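Local structure of glucokinase (Streptomyces griseus, 3VGL) at residues I5-D8 and K13-A16; A73-A78 and V100-D105; D105-A110 and L144-F149; A118-D123 and A294-G299; D124-T129 and A245-L250. The protein probably catalyses the ATP-dependent phosphorylation of D-glucose to D-glucose 6-phosphate, as a zinc-containing glucokinase of the ROK family. All blocks are in the same frame, centred on the assembly; numbering follows the deposited sequence.

Contact 1 of 5, residues I5-D8 and K13-A16; sequences IGVD and KIAA. With ANP (phosphoaminophosphonic acid-adenylate ester), chain E.
Ala15 O is gripped by two donors of the neighbouring strand: Asp8 N binds it at 2.7 Å with an N-H...O angle of 168°, and the CA-H of Val7 approaches it at 3.3 Å. The return bond, Ala15 N to Asp8 O, measures 2.9 Å, so Asp8 and Ala15 form an antiparallel hydrogen-bonded pair. Val7 and Ala16 make the adjoining non-hydrogen-bonded pair, and on their face Val7 CG2 lies 3.9 Å from Ala16 CB. The other branch, CG1, stands anti to the backbone N of Val7 (chi1 -172°), which turns it to Ile14 CG2. Helix 37-52 packs over this side through Ala43 and Ala47. Such a tight hairpin, with its turn wrapped round a nucleotide's phosphates, is the first phosphate-binding motif of the actin-like ATPase superfamily. Here Lys13 N donates to ANP O2B at 2.8 Å, while the extended Lys13 side chain carries NZ to ANP O1A, a contact so short that its exact length is doubtful. If Lys13 were a methionine, O1A would probably be left without its charged mate and the alpha phosphate held less firmly. A water accepts from ANP N3B at 3.0 Å and sits 2.8 Å from Asp8 OD1, joining the strand carboxylate to the bridging nitrogen of the ATP analogue.

Contact 2 of 5, residues A73-A78 and V100-D105; sequences ATVLFA and VVVEND. With NA (sodium ion), chain C; BGC (beta-D-glucopyranose), chain D.
Ala73 and Val102 bring their backbones within 5.1 Å, CA to CA, on segments that run in broadly the same direction but diverge; the Ala73 N to Val102 O separation of 4.1 Å is too long for a hydrogen bond, and the side-chain touch is apolar. Val102 aims its side chain at the 73-78 segment, with CB 4.1 Å from Ala73 CA. Its CG1 branch, anti to the backbone N (chi1 173°), reaches along toward Val75 CG2 at 4.4 Å, a loose touch that Leu88 and Lys89 of helix 88-96 help to cover. Beyond Val75, Leu76 and Phe77 form a classic beta bulge opposite Tyr67. At the other end of strand 100-104, Asn104 splits its amide between two ligands: OD1 binds the sodium ion at 2.4 Å, and ND2 donates to glucose O4 at 3.2 Å with an angle of 157°. OD1 also caps Ala106 N weakly, and ND2 has a further acceptor in Gly66 O. With a cation on the oxygen and acceptors on the nitrogen, the amide's orientation is fixed, and sodium would probably polarise it so as to strengthen its N-H groups as donors, to glucose O4 and to Gly66 O.

Contact 3 of 5, residues D105-A110 and L144-F149; sequences DANAAA and LRRGRF. With NA (sodium ion), chain C; BGC (beta-D-glucopyranose), chain D.
Leu144 packs its CD1 methyl against the first turns of helix 105-116, 3.6 Å from Asn107 O and 4.1 Å from Asn107 CB, with Ala110 CB farther off at 4.5 Å. This is the close part of the contact. Beside it, Leu144 CD2 lies 3.4 Å above the Arg146 guanidinium plane, offset toward the rim, while Arg146 CG slants past Asn107 ND2; amide and guanidinium stand 81° apart. The charged end of Arg146 belongs to Glu103, its salt-bridge partner through NE. The other side is looser and water-mediated: one water donates to Arg145 O at 2.8 Å and only weakly to Asn107 OD1, and beyond Gly147 the chain leaves the helix for the second subunit, where Phe149 N bonds Asp252 of that chain. Asn107 CG is turned beside its own backbone N (chi1 -74°), bringing OD1 to the sodium ion at 2.5 Å. At the helix start, Asp105 accepts from glucose O4 with OD1 (2.6 Å) and from O6 with OD2 (2.7 Å). Were Asp105 an alanine, both hydroxyls would probably lose their acceptor and the C6 arm be freer to turn. The two-pronged carboxylate is consistent with a restrained C6 arm, holding O6, the hydroxyl phosphorylated in the reaction, in a defined place.

Contact 4 of 5, residues A118-D123 and A294-G299; sequences AGQGHD and AAQLGG
Ala118 and Gln296 meet where two turns come together, a type II beta turn from Gly119 to His122 and a type I beta turn from Ala295 to Gly298. The first belongs to the link from helix 105-116 to strand 125-130, the second to the link from strand 291-294 to helix 301-311, so the contact joins a helix-to-strand link to a strand-to-helix link beside the C-terminal end of 291-294, the edge strand of a mixed five-stranded sheet. Among backbone bonds, each turn closes itself: His122 N reaches Gly119 O at 3.1 Å, and Gly298 N reaches Ala295 O at 3.0 Å. Gly121 fills the third position of its turn with a phi of 93°. No hydrogen bond passes directly between the segments; a shared carboxylate does that work, because Glu113 OE1 accepts from both Ala118 N and Gln296 N, while its OE2 takes Leu297 N. The remaining kind is van der Waals packing. Gln296 is extended beyond CG (chi2 -174°) and lies alongside the Ala118 backbone, with CD 3.6 Å from Ala118 N and NE2 3.5 Å from Ala118 CA. Its aliphatic part adds CG against Ala118 CB at 4.0 Å. Ile257 and Leu293 of neighbouring strands receive Ala118 from the sheet side. Its methyl group finally comes to rest against the strand end, CB 3.6 Å from Ala294 O.

Contact 5 of 5, residues D124-T129 and A245-L250; sequences DVICIT and ADLASL
Leu247 sends one methyl, CD1, between two isoleucines that project from the same side of strand 125-130. It lies 3.7 Å from Ile128 CG2 and 4.0 Å from Ile126 CG2, and the two approaches meet at CD1 at about 79°, so a single methyl bridges the gap between alternate residues of the strand. Both isoleucines cross obliquely with the leucine, and each offers CG2, yet by different torsions: in Ile126 this branch is anti to the backbone N, whereas in Ile128 (chi1 68°) it is anti to the carbonyl carbon, with CG1 taking the crowded position between N and C. The two CG2 groups thereby face a common point. With 8.1 Å between the CA atoms of Ile126 and Leu247, the helix touches the strand by side chains alone. Phe155 also packs on both isoleucines, and Phe256 touches Ile126 and Leu247. The helix also meets the second subunit, whose Leu250 packs on Leu247 and whose Arg159 N bonds Asp246 OD1. Helix 227-251 laid over a central strand of a mixed five-stranded sheet is the layered alpha/beta arrangement of the ribonuclease H-like domains in actin-like ATPases.

In the fold
Contacts 2 and 3 both reach the glucose and the sodium ion: their centres are 10 Å apart, they share Asp105, and the salt bridge from Glu103 OE1 to Arg146 NE (2.8 Å) joins them. Contact 1 reaches the nucleotide through Lys13 and lies in the same sheet as strand 100-104; Asp8 OD1 touches Asp105 CB at 4.3 Å, where the phosphate hairpin meets the glucose site. Contact 5 backs contact 3 across strand 125-130, Ala110 CB lying 3.7 Å from Cys127 CB; the Ile128 side chain remains about 9 Å from the glucose. Contact 4, centred 14 Å from the centre of contact 5, encloses it along the chain and lies away from the pocket, the Ala294 side chain being about 12 Å from the nucleotide.

Contact 1 of 5, residues I5-D8 and K13-A16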
# COMPACT_ATOMS: atom_id res chain seq x y z
N ILE A 5 -38.94 4.01 -22.16
CA ILE A 5 -37.62 3.81 -22.72
C ILE A 5 -36.60 3.91 -21.60
O ILE A 5 -36.72 4.78 -20.75
CB ILE A 5 -37.30 4.91 -23.79
CG1 ILE A 5 -38.02 4.59 -25.10
CG2 ILE A 5 -35.78 5.06 -24.01
CD1 ILE A 5 -37.14 3.92 -26.15
N GLY A 6 -35.64 2.99 -21.59
CA GLY A 6 -34.46 3.14 -20.71
C GLY A 6 -33.26 3.53 -21.56
O GLY A 6 -33.08 3.01 -22.67
N VAL A 7 -32.43 4.46 -21.06
CA VAL A 7 -31.20 4.86 -21.75
C VAL A 7 -30.03 4.76 -20.76
O VAL A 7 -30.03 5.45 -19.73
CB VAL A 7 -31.25 6.34 -22.25
CG1 VAL A 7 -30.02 6.67 -23.13
CG2 VAL A 7 -32.54 6.61 -23.03
N ASP A 8 -29.06 3.90 -21.05
CA ASP A 8 -27.90 3.74 -20.17
C ASP A 8 -26.77 4.52 -20.82
O ASP A 8 -26.36 4.21 -21.94
CB ASP A 8 -27.55 2.24 -20.04
CG ASP A 8 -26.40 1.98 -19.06
OD1 ASP A 8 -25.34 2.65 -19.16
OD2 ASP A 8 -26.57 1.09 -18.20
N LYS A 13 -20.25 3.74 -23.94
CA LYS A 13 -21.42 3.41 -24.77
C LYS A 13 -22.71 4.02 -24.24
O LYS A 13 -22.92 4.11 -23.03
CB LYS A 13 -21.64 1.89 -24.80
CG LYS A 13 -20.44 1.06 -25.18
CD LYS A 13 -20.59 -0.33 -24.57
CE LYS A 13 -19.39 -1.19 -24.87
NZ LYS A 13 -19.59 -2.58 -24.38
N ILE A 14 -23.59 4.37 -25.16
CA ILE A 14 -24.98 4.67 -24.84
C ILE A 14 -25.85 3.55 -25.40
O ILE A 14 -25.68 3.14 -26.55
CB ILE A 14 -25.40 6.05 -25.45
CG1 ILE A 14 -24.67 7.19 -24.73
CG2 ILE A 14 -26.92 6.22 -25.36
CD1 ILE A 14 -24.77 8.53 -25.45
N ALA A 15 -26.74 3.03 -24.57
CA ALA A 15 -27.69 2.00 -25.01
C ALA A 15 -29.09 2.35 -24.56
O ALA A 15 -29.31 2.73 -23.42
CB ALA A 15 -27.29 0.65 -24.46
N ALA A 16 -30.05 2.19 -25.48
CA ALA A 16 -31.42 2.47 -25.14
C ALA A 16 -32.33 1.36 -25.63
O ALA A 16 -31.98 0.61 -26.56
CB ALA A 16 -31.87 3.81 -25.71
PB ANP E . -19.93 1.54 -20.38
O1B ANP E . -18.97 1.70 -19.20
O2B ANP E . -19.86 2.61 -21.43
N3B ANP E . -21.54 1.49 -19.79
PA ANP E . -19.24 -1.28 -20.65
O1A ANP E . -19.34 -2.21 -21.87
O2A ANP E . -20.01 -1.58 -19.41
O3A ANP E . -19.55 0.21 -21.19
O5' ANP E . -17.69 -1.13 -20.22
C5' ANP E . -16.67 -0.82 -21.17
C4' ANP E . -15.35 -1.37 -20.68
O4' ANP E . -15.48 -2.77 -20.37
C3' ANP E . -14.30 -1.27 -21.76
O3' ANP E . -13.03 -1.20 -21.11
C2' ANP E . -14.46 -2.59 -22.46
O2' ANP E . -13.28 -2.98 -23.14
C1' ANP E . -14.80 -3.56 -21.33
N9 ANP E . -15.76 -4.58 -21.77
C8 ANP E . -17.04 -4.41 -22.15
N7 ANP E . -17.62 -5.61 -22.47
C5 ANP E . -16.68 -6.54 -22.27
C6 ANP E . -16.57 -8.02 -22.42
N6 ANP E . -17.63 -8.76 -22.85
N1 ANP E . -15.40 -8.60 -22.09
C2 ANP E . -14.31 -7.91 -21.66
N3 ANP E . -14.34 -6.56 -21.51
C4 ANP E . -15.46 -5.88 -21.80
O HOH W 1 -23.92 2.02 -21.49

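Contact 2 of 5, residues A73-A78 and V100-D105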
# COMPACT_ATOMS: atom_id res chain seq x y z
N ALA A 73 -32.40 14.22 -11.06
CA ALA A 73 -32.53 15.16 -12.18
C ALA A 73 -31.22 15.68 -12.75
O ALA A 73 -31.16 16.12 -13.90
CB ALA A 73 -33.41 16.33 -11.76
N THR A 74 -30.16 15.62 -11.94
CA THR A 74 -28.91 16.28 -12.25
C THR A 74 -27.74 15.35 -11.99
O THR A 74 -27.69 14.68 -10.96
CB THR A 74 -28.76 17.52 -11.37
OG1 THR A 74 -29.82 18.44 -11.69
CG2 THR A 74 -27.42 18.22 -11.57
N VAL A 75 -26.82 15.30 -12.95
CA VAL A 75 -25.53 14.62 -12.72
C VAL A 75 -24.57 15.62 -12.06
O VAL A 75 -24.06 16.51 -12.73
CB VAL A 75 -24.94 14.03 -14.03
CG1 VAL A 75 -23.67 13.21 -13.71
CG2 VAL A 75 -25.97 13.11 -14.75
N LEU A 76 -24.36 15.46 -10.76
CA LEU A 76 -23.51 16.37 -9.96
C LEU A 76 -22.05 16.33 -10.42
O LEU A 76 -21.39 17.36 -10.52
CB LEU A 76 -23.58 16.05 -8.45
CG LEU A 76 -24.95 16.16 -7.78
CD1 LEU A 76 -24.95 15.63 -6.34
CD2 LEU A 76 -25.40 17.63 -7.81
N PHE A 77 -21.56 15.13 -10.72
CA PHE A 77 -20.13 14.91 -10.90
C PHE A 77 -19.98 13.58 -11.66
O PHE A 77 -20.66 12.61 -11.32
CB PHE A 77 -19.48 14.86 -9.50
CG PHE A 77 -18.01 14.63 -9.50
CD1 PHE A 77 -17.12 15.69 -9.69
CD2 PHE A 77 -17.50 13.36 -9.25
CE1 PHE A 77 -15.74 15.47 -9.67
CE2 PHE A 77 -16.11 13.13 -9.21
CZ PHE A 77 -15.24 14.19 -9.43
N ALA A 78 -19.13 13.53 -12.69
CA ALA A 78 -18.77 12.22 -13.31
C ALA A 78 -17.27 12.10 -13.56
O ALA A 78 -16.67 13.02 -14.08
CB ALA A 78 -19.52 12.01 -14.60
N VAL A 100 -38.99 12.56 -17.82
CA VAL A 100 -37.68 11.91 -17.67
C VAL A 100 -37.33 11.81 -16.19
O VAL A 100 -37.61 12.73 -15.41
CB VAL A 100 -36.57 12.71 -18.43
CG1 VAL A 100 -35.14 12.13 -18.17
CG2 VAL A 100 -36.88 12.81 -19.93
N VAL A 101 -36.75 10.68 -15.79
CA VAL A 101 -36.15 10.54 -14.47
C VAL A 101 -34.70 10.21 -14.75
O VAL A 101 -34.43 9.49 -15.70
CB VAL A 101 -36.82 9.43 -13.64
CG1 VAL A 101 -36.68 8.07 -14.30
CG2 VAL A 101 -36.25 9.39 -12.22
N VAL A 102 -33.79 10.77 -13.96
CA VAL A 102 -32.37 10.47 -14.10
C VAL A 102 -31.91 9.71 -12.86
O VAL A 102 -32.09 10.18 -11.74
CB VAL A 102 -31.52 11.75 -14.29
CG1 VAL A 102 -30.03 11.44 -14.27
CG2 VAL A 102 -31.90 12.44 -15.59
N GLU A 103 -31.36 8.52 -13.06
CA GLU A 103 -30.84 7.73 -11.94
C GLU A 103 -29.37 7.43 -12.23
O GLU A 103 -28.95 7.43 -13.38
CB GLU A 103 -31.62 6.40 -11.81
CG GLU A 103 -33.11 6.57 -11.49
CD GLU A 103 -33.45 6.60 -10.00
OE1 GLU A 103 -32.53 6.67 -9.15
OE2 GLU A 103 -34.66 6.56 -9.69
N ASN A 104 -28.58 7.15 -11.21
CA ASN A 104 -27.24 6.63 -11.47
C ASN A 104 -27.35 5.28 -12.19
O ASN A 104 -28.25 4.47 -11.90
CB ASN A 104 -26.48 6.52 -10.15
CG ASN A 104 -25.22 5.69 -10.29
OD1 ASN A 104 -25.25 4.48 -10.03
ND2 ASN A 104 -24.12 6.32 -10.71
N ASP A 105 -26.44 5.04 -13.13
CA ASP A 105 -26.49 3.83 -13.97
C ASP A 105 -26.43 2.53 -13.21
O ASP A 105 -27.11 1.58 -13.57
CB ASP A 105 -25.42 3.85 -15.07
CG ASP A 105 -23.99 3.86 -14.53
OD1 ASP A 105 -23.76 4.38 -13.44
OD2 ASP A 105 -23.08 3.35 -15.23
NA NA C . -24.54 3.84 -7.88
C2 BGC D . -18.97 6.64 -11.60
C3 BGC D . -20.29 5.99 -11.18
C4 BGC D . -20.80 5.00 -12.23
C5 BGC D . -19.67 4.04 -12.55
C6 BGC D . -20.06 3.03 -13.63
C1 BGC D . -17.98 5.53 -11.93
O1 BGC D . -16.78 6.06 -12.42
O2 BGC D . -18.47 7.37 -10.47
O3 BGC D . -21.26 6.96 -10.95
O4 BGC D . -21.88 4.27 -11.70
O5 BGC D . -18.51 4.73 -12.99
O6 BGC D . -20.43 3.68 -14.83
O HOH W 2 -24.19 6.20 -7.29
O HOH W 3 -22.34 3.91 -8.90

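Contact 3 of 5, residues D105-A110 and L144-F149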
# COMPACT_ATOMS: atom_id res chain seq x y z
N ASP A 105 -26.44 5.04 -13.13
CA ASP A 105 -26.49 3.83 -13.97
C ASP A 105 -26.43 2.53 -13.21
O ASP A 105 -27.11 1.58 -13.57
CB ASP A 105 -25.42 3.85 -15.07
CG ASP A 105 -23.99 3.86 -14.53
OD1 ASP A 105 -23.76 4.38 -13.44
OD2 ASP A 105 -23.08 3.35 -15.23
N ALA A 106 -25.58 2.46 -12.19
CA ALA A 106 -25.46 1.23 -11.46
C ALA A 106 -26.58 1.07 -10.42
O ALA A 106 -26.98 -0.03 -10.09
CB ALA A 106 -24.07 1.13 -10.84
N ASN A 107 -27.11 2.20 -9.93
CA ASN A 107 -28.34 2.16 -9.14
C ASN A 107 -29.44 1.52 -9.99
O ASN A 107 -30.14 0.62 -9.55
CB ASN A 107 -28.78 3.56 -8.72
CG ASN A 107 -27.93 4.15 -7.61
OD1 ASN A 107 -26.93 3.55 -7.16
ND2 ASN A 107 -28.31 5.33 -7.18
N ALA A 108 -29.52 1.95 -11.25
CA ALA A 108 -30.54 1.43 -12.17
C ALA A 108 -30.31 -0.07 -12.45
O ALA A 108 -31.26 -0.87 -12.44
CB ALA A 108 -30.57 2.25 -13.44
N ALA A 109 -29.05 -0.46 -12.66
CA ALA A 109 -28.73 -1.88 -12.86
C ALA A 109 -29.16 -2.73 -11.65
O ALA A 109 -29.72 -3.82 -11.83
CB ALA A 109 -27.22 -2.06 -13.14
N ALA A 110 -28.87 -2.26 -10.44
CA ALA A 110 -29.29 -2.95 -9.22
C ALA A 110 -30.80 -3.16 -9.21
O ALA A 110 -31.30 -4.28 -8.94
CB ALA A 110 -28.85 -2.18 -7.98
N LEU A 144 -34.36 0.49 -3.28
CA LEU A 144 -33.13 1.14 -3.74
C LEU A 144 -32.74 2.26 -2.78
O LEU A 144 -33.59 3.08 -2.39
CB LEU A 144 -33.34 1.66 -5.17
CG LEU A 144 -32.14 2.28 -5.89
CD1 LEU A 144 -31.00 1.26 -6.10
CD2 LEU A 144 -32.60 2.87 -7.23
N ARG A 145 -31.47 2.28 -2.36
CA ARG A 145 -31.01 3.29 -1.42
C ARG A 145 -29.99 4.23 -2.05
O ARG A 145 -28.86 3.83 -2.37
CB ARG A 145 -30.39 2.65 -0.18
CG ARG A 145 -31.27 1.60 0.50
CD ARG A 145 -32.55 2.21 1.08
NE ARG A 145 -33.39 1.16 1.64
CZ ARG A 145 -34.43 1.39 2.44
NH1 ARG A 145 -34.75 2.62 2.80
NH2 ARG A 145 -35.15 0.37 2.89
N ARG A 146 -30.39 5.49 -2.20
CA ARG A 146 -29.57 6.50 -2.86
C ARG A 146 -28.84 7.42 -1.88
O ARG A 146 -28.00 8.22 -2.28
CB ARG A 146 -30.45 7.33 -3.83
CG ARG A 146 -31.17 6.49 -4.89
CD ARG A 146 -32.19 7.37 -5.58
NE ARG A 146 -33.12 6.64 -6.44
CZ ARG A 146 -34.23 6.03 -6.02
NH1 ARG A 146 -34.56 6.01 -4.72
NH2 ARG A 146 -35.01 5.44 -6.91
N GLY A 147 -29.17 7.30 -0.59
CA GLY A 147 -28.58 8.12 0.46
C GLY A 147 -29.18 9.51 0.58
O GLY A 147 -30.08 9.88 -0.19
N ARG A 148 -28.68 10.29 1.53
CA ARG A 148 -29.23 11.62 1.83
C ARG A 148 -29.12 12.60 0.67
O ARG A 148 -30.04 13.41 0.42
CB ARG A 148 -28.57 12.18 3.10
CG ARG A 148 -28.77 13.66 3.33
CD ARG A 148 -30.22 14.03 3.67
NE ARG A 148 -30.35 15.46 3.90
CZ ARG A 148 -30.49 16.36 2.93
NH1 ARG A 148 -30.51 15.99 1.65
NH2 ARG A 148 -30.58 17.65 3.25
N PHE A 149 -28.00 12.54 -0.05
CA PHE A 149 -27.73 13.48 -1.13
C PHE A 149 -27.80 12.85 -2.50
O PHE A 149 -27.46 13.50 -3.50
CB PHE A 149 -26.41 14.21 -0.88
CG PHE A 149 -26.35 14.91 0.45
CD1 PHE A 149 -27.09 16.08 0.67
CD2 PHE A 149 -25.56 14.41 1.48
CE1 PHE A 149 -27.02 16.73 1.89
CE2 PHE A 149 -25.50 15.06 2.71
CZ PHE A 149 -26.22 16.22 2.92
NA NA C . -24.54 3.84 -7.88
C2 BGC D . -18.97 6.64 -11.60
C3 BGC D . -20.29 5.99 -11.18
C4 BGC D . -20.80 5.00 -12.23
C5 BGC D . -19.67 4.04 -12.55
C6 BGC D . -20.06 3.03 -13.63
C1 BGC D . -17.98 5.53 -11.93
O1 BGC D . -16.78 6.06 -12.42
O2 BGC D . -18.47 7.37 -10.47
O3 BGC D . -21.26 6.96 -10.95
O4 BGC D . -21.88 4.27 -11.70
O5 BGC D . -18.51 4.73 -12.99
O6 BGC D . -20.43 3.68 -14.83
O HOH W 4 -27.84 2.48 -4.62
O HOH W 2 -24.19 6.20 -7.29
O HOH W 3 -22.34 3.91 -8.90

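Contact 4 of 5, residues A118-D123 and A294-G299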
# COMPACT_ATOMS: atom_id res chain seq x y z
N ALA A 118 -31.21 -11.38 -11.21
CA ALA A 118 -30.59 -12.25 -10.21
C ALA A 118 -30.97 -11.89 -8.77
O ALA A 118 -30.71 -12.67 -7.85
CB ALA A 118 -29.04 -12.26 -10.39
N GLY A 119 -31.57 -10.71 -8.57
CA GLY A 119 -31.96 -10.26 -7.23
C GLY A 119 -33.38 -10.62 -6.83
O GLY A 119 -33.80 -10.37 -5.71
N GLN A 120 -34.13 -11.20 -7.77
CA GLN A 120 -35.50 -11.62 -7.49
C GLN A 120 -35.57 -12.57 -6.30
O GLN A 120 -34.83 -13.56 -6.25
CB GLN A 120 -36.11 -12.31 -8.70
CG GLN A 120 -36.44 -11.36 -9.82
CD GLN A 120 -36.92 -12.08 -11.07
OE1 GLN A 120 -36.13 -12.58 -11.87
NE2 GLN A 120 -38.22 -12.14 -11.24
N GLY A 121 -36.43 -12.25 -5.34
CA GLY A 121 -36.63 -13.11 -4.15
C GLY A 121 -35.77 -12.74 -2.96
O GLY A 121 -35.94 -13.27 -1.86
N HIS A 122 -34.82 -11.83 -3.18
CA HIS A 122 -33.95 -11.34 -2.11
C HIS A 122 -34.53 -10.04 -1.52
O HIS A 122 -35.37 -9.40 -2.16
CB HIS A 122 -32.54 -11.11 -2.65
CG HIS A 122 -31.84 -12.36 -3.12
ND1 HIS A 122 -30.89 -13.01 -2.37
CD2 HIS A 122 -31.96 -13.07 -4.27
CE1 HIS A 122 -30.45 -14.07 -3.03
NE2 HIS A 122 -31.08 -14.12 -4.19
N ASP A 123 -34.09 -9.66 -0.31
CA ASP A 123 -34.49 -8.39 0.30
C ASP A 123 -33.33 -7.40 0.37
O ASP A 123 -33.55 -6.18 0.37
CB ASP A 123 -35.01 -8.59 1.72
CG ASP A 123 -36.20 -9.54 1.78
OD1 ASP A 123 -36.25 -10.32 2.74
OD2 ASP A 123 -37.05 -9.49 0.89
N ALA A 294 -23.82 -13.50 -11.60
CA ALA A 294 -23.83 -12.63 -12.77
C ALA A 294 -25.18 -11.94 -12.87
O ALA A 294 -26.22 -12.55 -12.59
CB ALA A 294 -23.58 -13.45 -14.03
N ALA A 295 -25.17 -10.68 -13.29
CA ALA A 295 -26.39 -10.00 -13.69
C ALA A 295 -27.08 -10.85 -14.77
O ALA A 295 -26.49 -11.16 -15.80
CB ALA A 295 -26.07 -8.60 -14.23
N GLN A 296 -28.31 -11.25 -14.49
CA GLN A 296 -29.08 -12.03 -15.46
C GLN A 296 -29.33 -11.28 -16.76
O GLN A 296 -29.41 -11.88 -17.85
CB GLN A 296 -30.39 -12.47 -14.83
CG GLN A 296 -30.23 -13.66 -13.91
CD GLN A 296 -31.57 -14.17 -13.42
OE1 GLN A 296 -32.61 -13.89 -14.01
NE2 GLN A 296 -31.54 -14.91 -12.32
N LEU A 297 -29.45 -9.96 -16.65
CA LEU A 297 -29.65 -9.09 -17.81
C LEU A 297 -28.32 -8.65 -18.43
O LEU A 297 -28.31 -7.94 -19.45
CB LEU A 297 -30.48 -7.86 -17.42
CG LEU A 297 -31.85 -8.15 -16.79
CD1 LEU A 297 -32.38 -6.90 -16.06
CD2 LEU A 297 -32.85 -8.66 -17.83
N GLY A 298 -27.21 -9.05 -17.80
CA GLY A 298 -25.88 -8.70 -18.27
C GLY A 298 -25.76 -7.19 -18.34
O GLY A 298 -26.29 -6.49 -17.48
N GLY A 299 -25.09 -6.71 -19.39
CA GLY A 299 -24.86 -5.28 -19.58
C GLY A 299 -26.13 -4.47 -19.81
O GLY A 299 -26.08 -3.23 -19.74

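Contact 5 of 5, residues D124-T129 and A245-L250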
# COMPACT_ATOMS: atom_id res chain seq x y z
N ASP A 124 -32.12 -7.93 0.47
CA ASP A 124 -30.91 -7.11 0.64
C ASP A 124 -29.86 -7.63 -0.33
O ASP A 124 -29.29 -8.70 -0.12
CB ASP A 124 -30.42 -7.17 2.09
CG ASP A 124 -31.50 -6.74 3.07
OD1 ASP A 124 -31.73 -5.52 3.22
OD2 ASP A 124 -32.15 -7.62 3.69
N VAL A 125 -29.63 -6.88 -1.41
CA VAL A 125 -28.62 -7.27 -2.39
C VAL A 125 -27.73 -6.09 -2.73
O VAL A 125 -28.16 -4.94 -2.63
CB VAL A 125 -29.19 -7.88 -3.71
CG1 VAL A 125 -29.96 -9.15 -3.43
CG2 VAL A 125 -30.03 -6.88 -4.48
N ILE A 126 -26.51 -6.39 -3.13
CA ILE A 126 -25.57 -5.36 -3.56
C ILE A 126 -25.10 -5.66 -4.97
O ILE A 126 -24.67 -6.78 -5.25
CB ILE A 126 -24.36 -5.29 -2.59
CG1 ILE A 126 -24.79 -4.90 -1.16
CG2 ILE A 126 -23.28 -4.32 -3.10
CD1 ILE A 126 -25.39 -3.48 -1.01
N CYS A 127 -25.16 -4.65 -5.83
CA CYS A 127 -24.69 -4.75 -7.21
C CYS A 127 -23.41 -3.96 -7.41
O CYS A 127 -23.24 -2.85 -6.86
CB CYS A 127 -25.76 -4.19 -8.15
SG CYS A 127 -25.34 -4.20 -9.90
N ILE A 128 -22.48 -4.55 -8.17
CA ILE A 128 -21.34 -3.81 -8.71
C ILE A 128 -21.37 -3.97 -10.21
O ILE A 128 -21.74 -5.04 -10.72
CB ILE A 128 -19.95 -4.24 -8.17
CG1 ILE A 128 -19.54 -5.65 -8.63
CG2 ILE A 128 -19.92 -4.14 -6.66
CD1 ILE A 128 -18.02 -5.93 -8.40
N THR A 129 -21.04 -2.90 -10.93
CA THR A 129 -20.92 -3.02 -12.38
C THR A 129 -19.48 -2.77 -12.77
O THR A 129 -18.82 -1.87 -12.23
CB THR A 129 -21.86 -2.07 -13.14
OG1 THR A 129 -21.56 -0.71 -12.82
CG2 THR A 129 -23.35 -2.38 -12.80
N ALA A 245 -15.50 -8.81 -0.76
CA ALA A 245 -15.36 -9.20 0.66
C ALA A 245 -15.50 -7.99 1.57
O ALA A 245 -16.18 -8.07 2.62
CB ALA A 245 -14.08 -9.94 0.88
N ASP A 246 -14.91 -6.86 1.19
CA ASP A 246 -15.14 -5.61 1.97
C ASP A 246 -16.63 -5.19 1.98
O ASP A 246 -17.18 -4.76 3.01
CB ASP A 246 -14.28 -4.45 1.45
CG ASP A 246 -12.78 -4.61 1.78
OD1 ASP A 246 -12.41 -5.40 2.66
OD2 ASP A 246 -11.98 -3.94 1.10
N LEU A 247 -17.30 -5.34 0.84
CA LEU A 247 -18.73 -5.01 0.82
C LEU A 247 -19.55 -5.95 1.70
O LEU A 247 -20.62 -5.54 2.18
CB LEU A 247 -19.26 -5.02 -0.61
CG LEU A 247 -18.70 -3.96 -1.57
CD1 LEU A 247 -19.32 -4.13 -2.97
CD2 LEU A 247 -19.04 -2.55 -1.11
N ALA A 248 -19.09 -7.19 1.88
CA ALA A 248 -19.76 -8.14 2.80
C ALA A 248 -19.60 -7.63 4.23
O ALA A 248 -20.55 -7.73 5.03
CB ALA A 248 -19.21 -9.55 2.66
N SER A 249 -18.40 -7.11 4.54
CA SER A 249 -18.17 -6.50 5.88
C SER A 249 -19.09 -5.32 6.10
O SER A 249 -19.60 -5.14 7.21
CB SER A 249 -16.71 -6.09 6.04
OG SER A 249 -15.96 -7.27 6.08
N LEU A 250 -19.32 -4.54 5.05
CA LEU A 250 -20.14 -3.32 5.12
C LEU A 250 -21.63 -3.63 5.18
O LEU A 250 -22.33 -3.15 6.11
CB LEU A 250 -19.83 -2.42 3.93
CG LEU A 250 -18.46 -1.74 4.05
CD1 LEU A 250 -17.78 -1.61 2.69
CD2 LEU A 250 -18.66 -0.36 4.67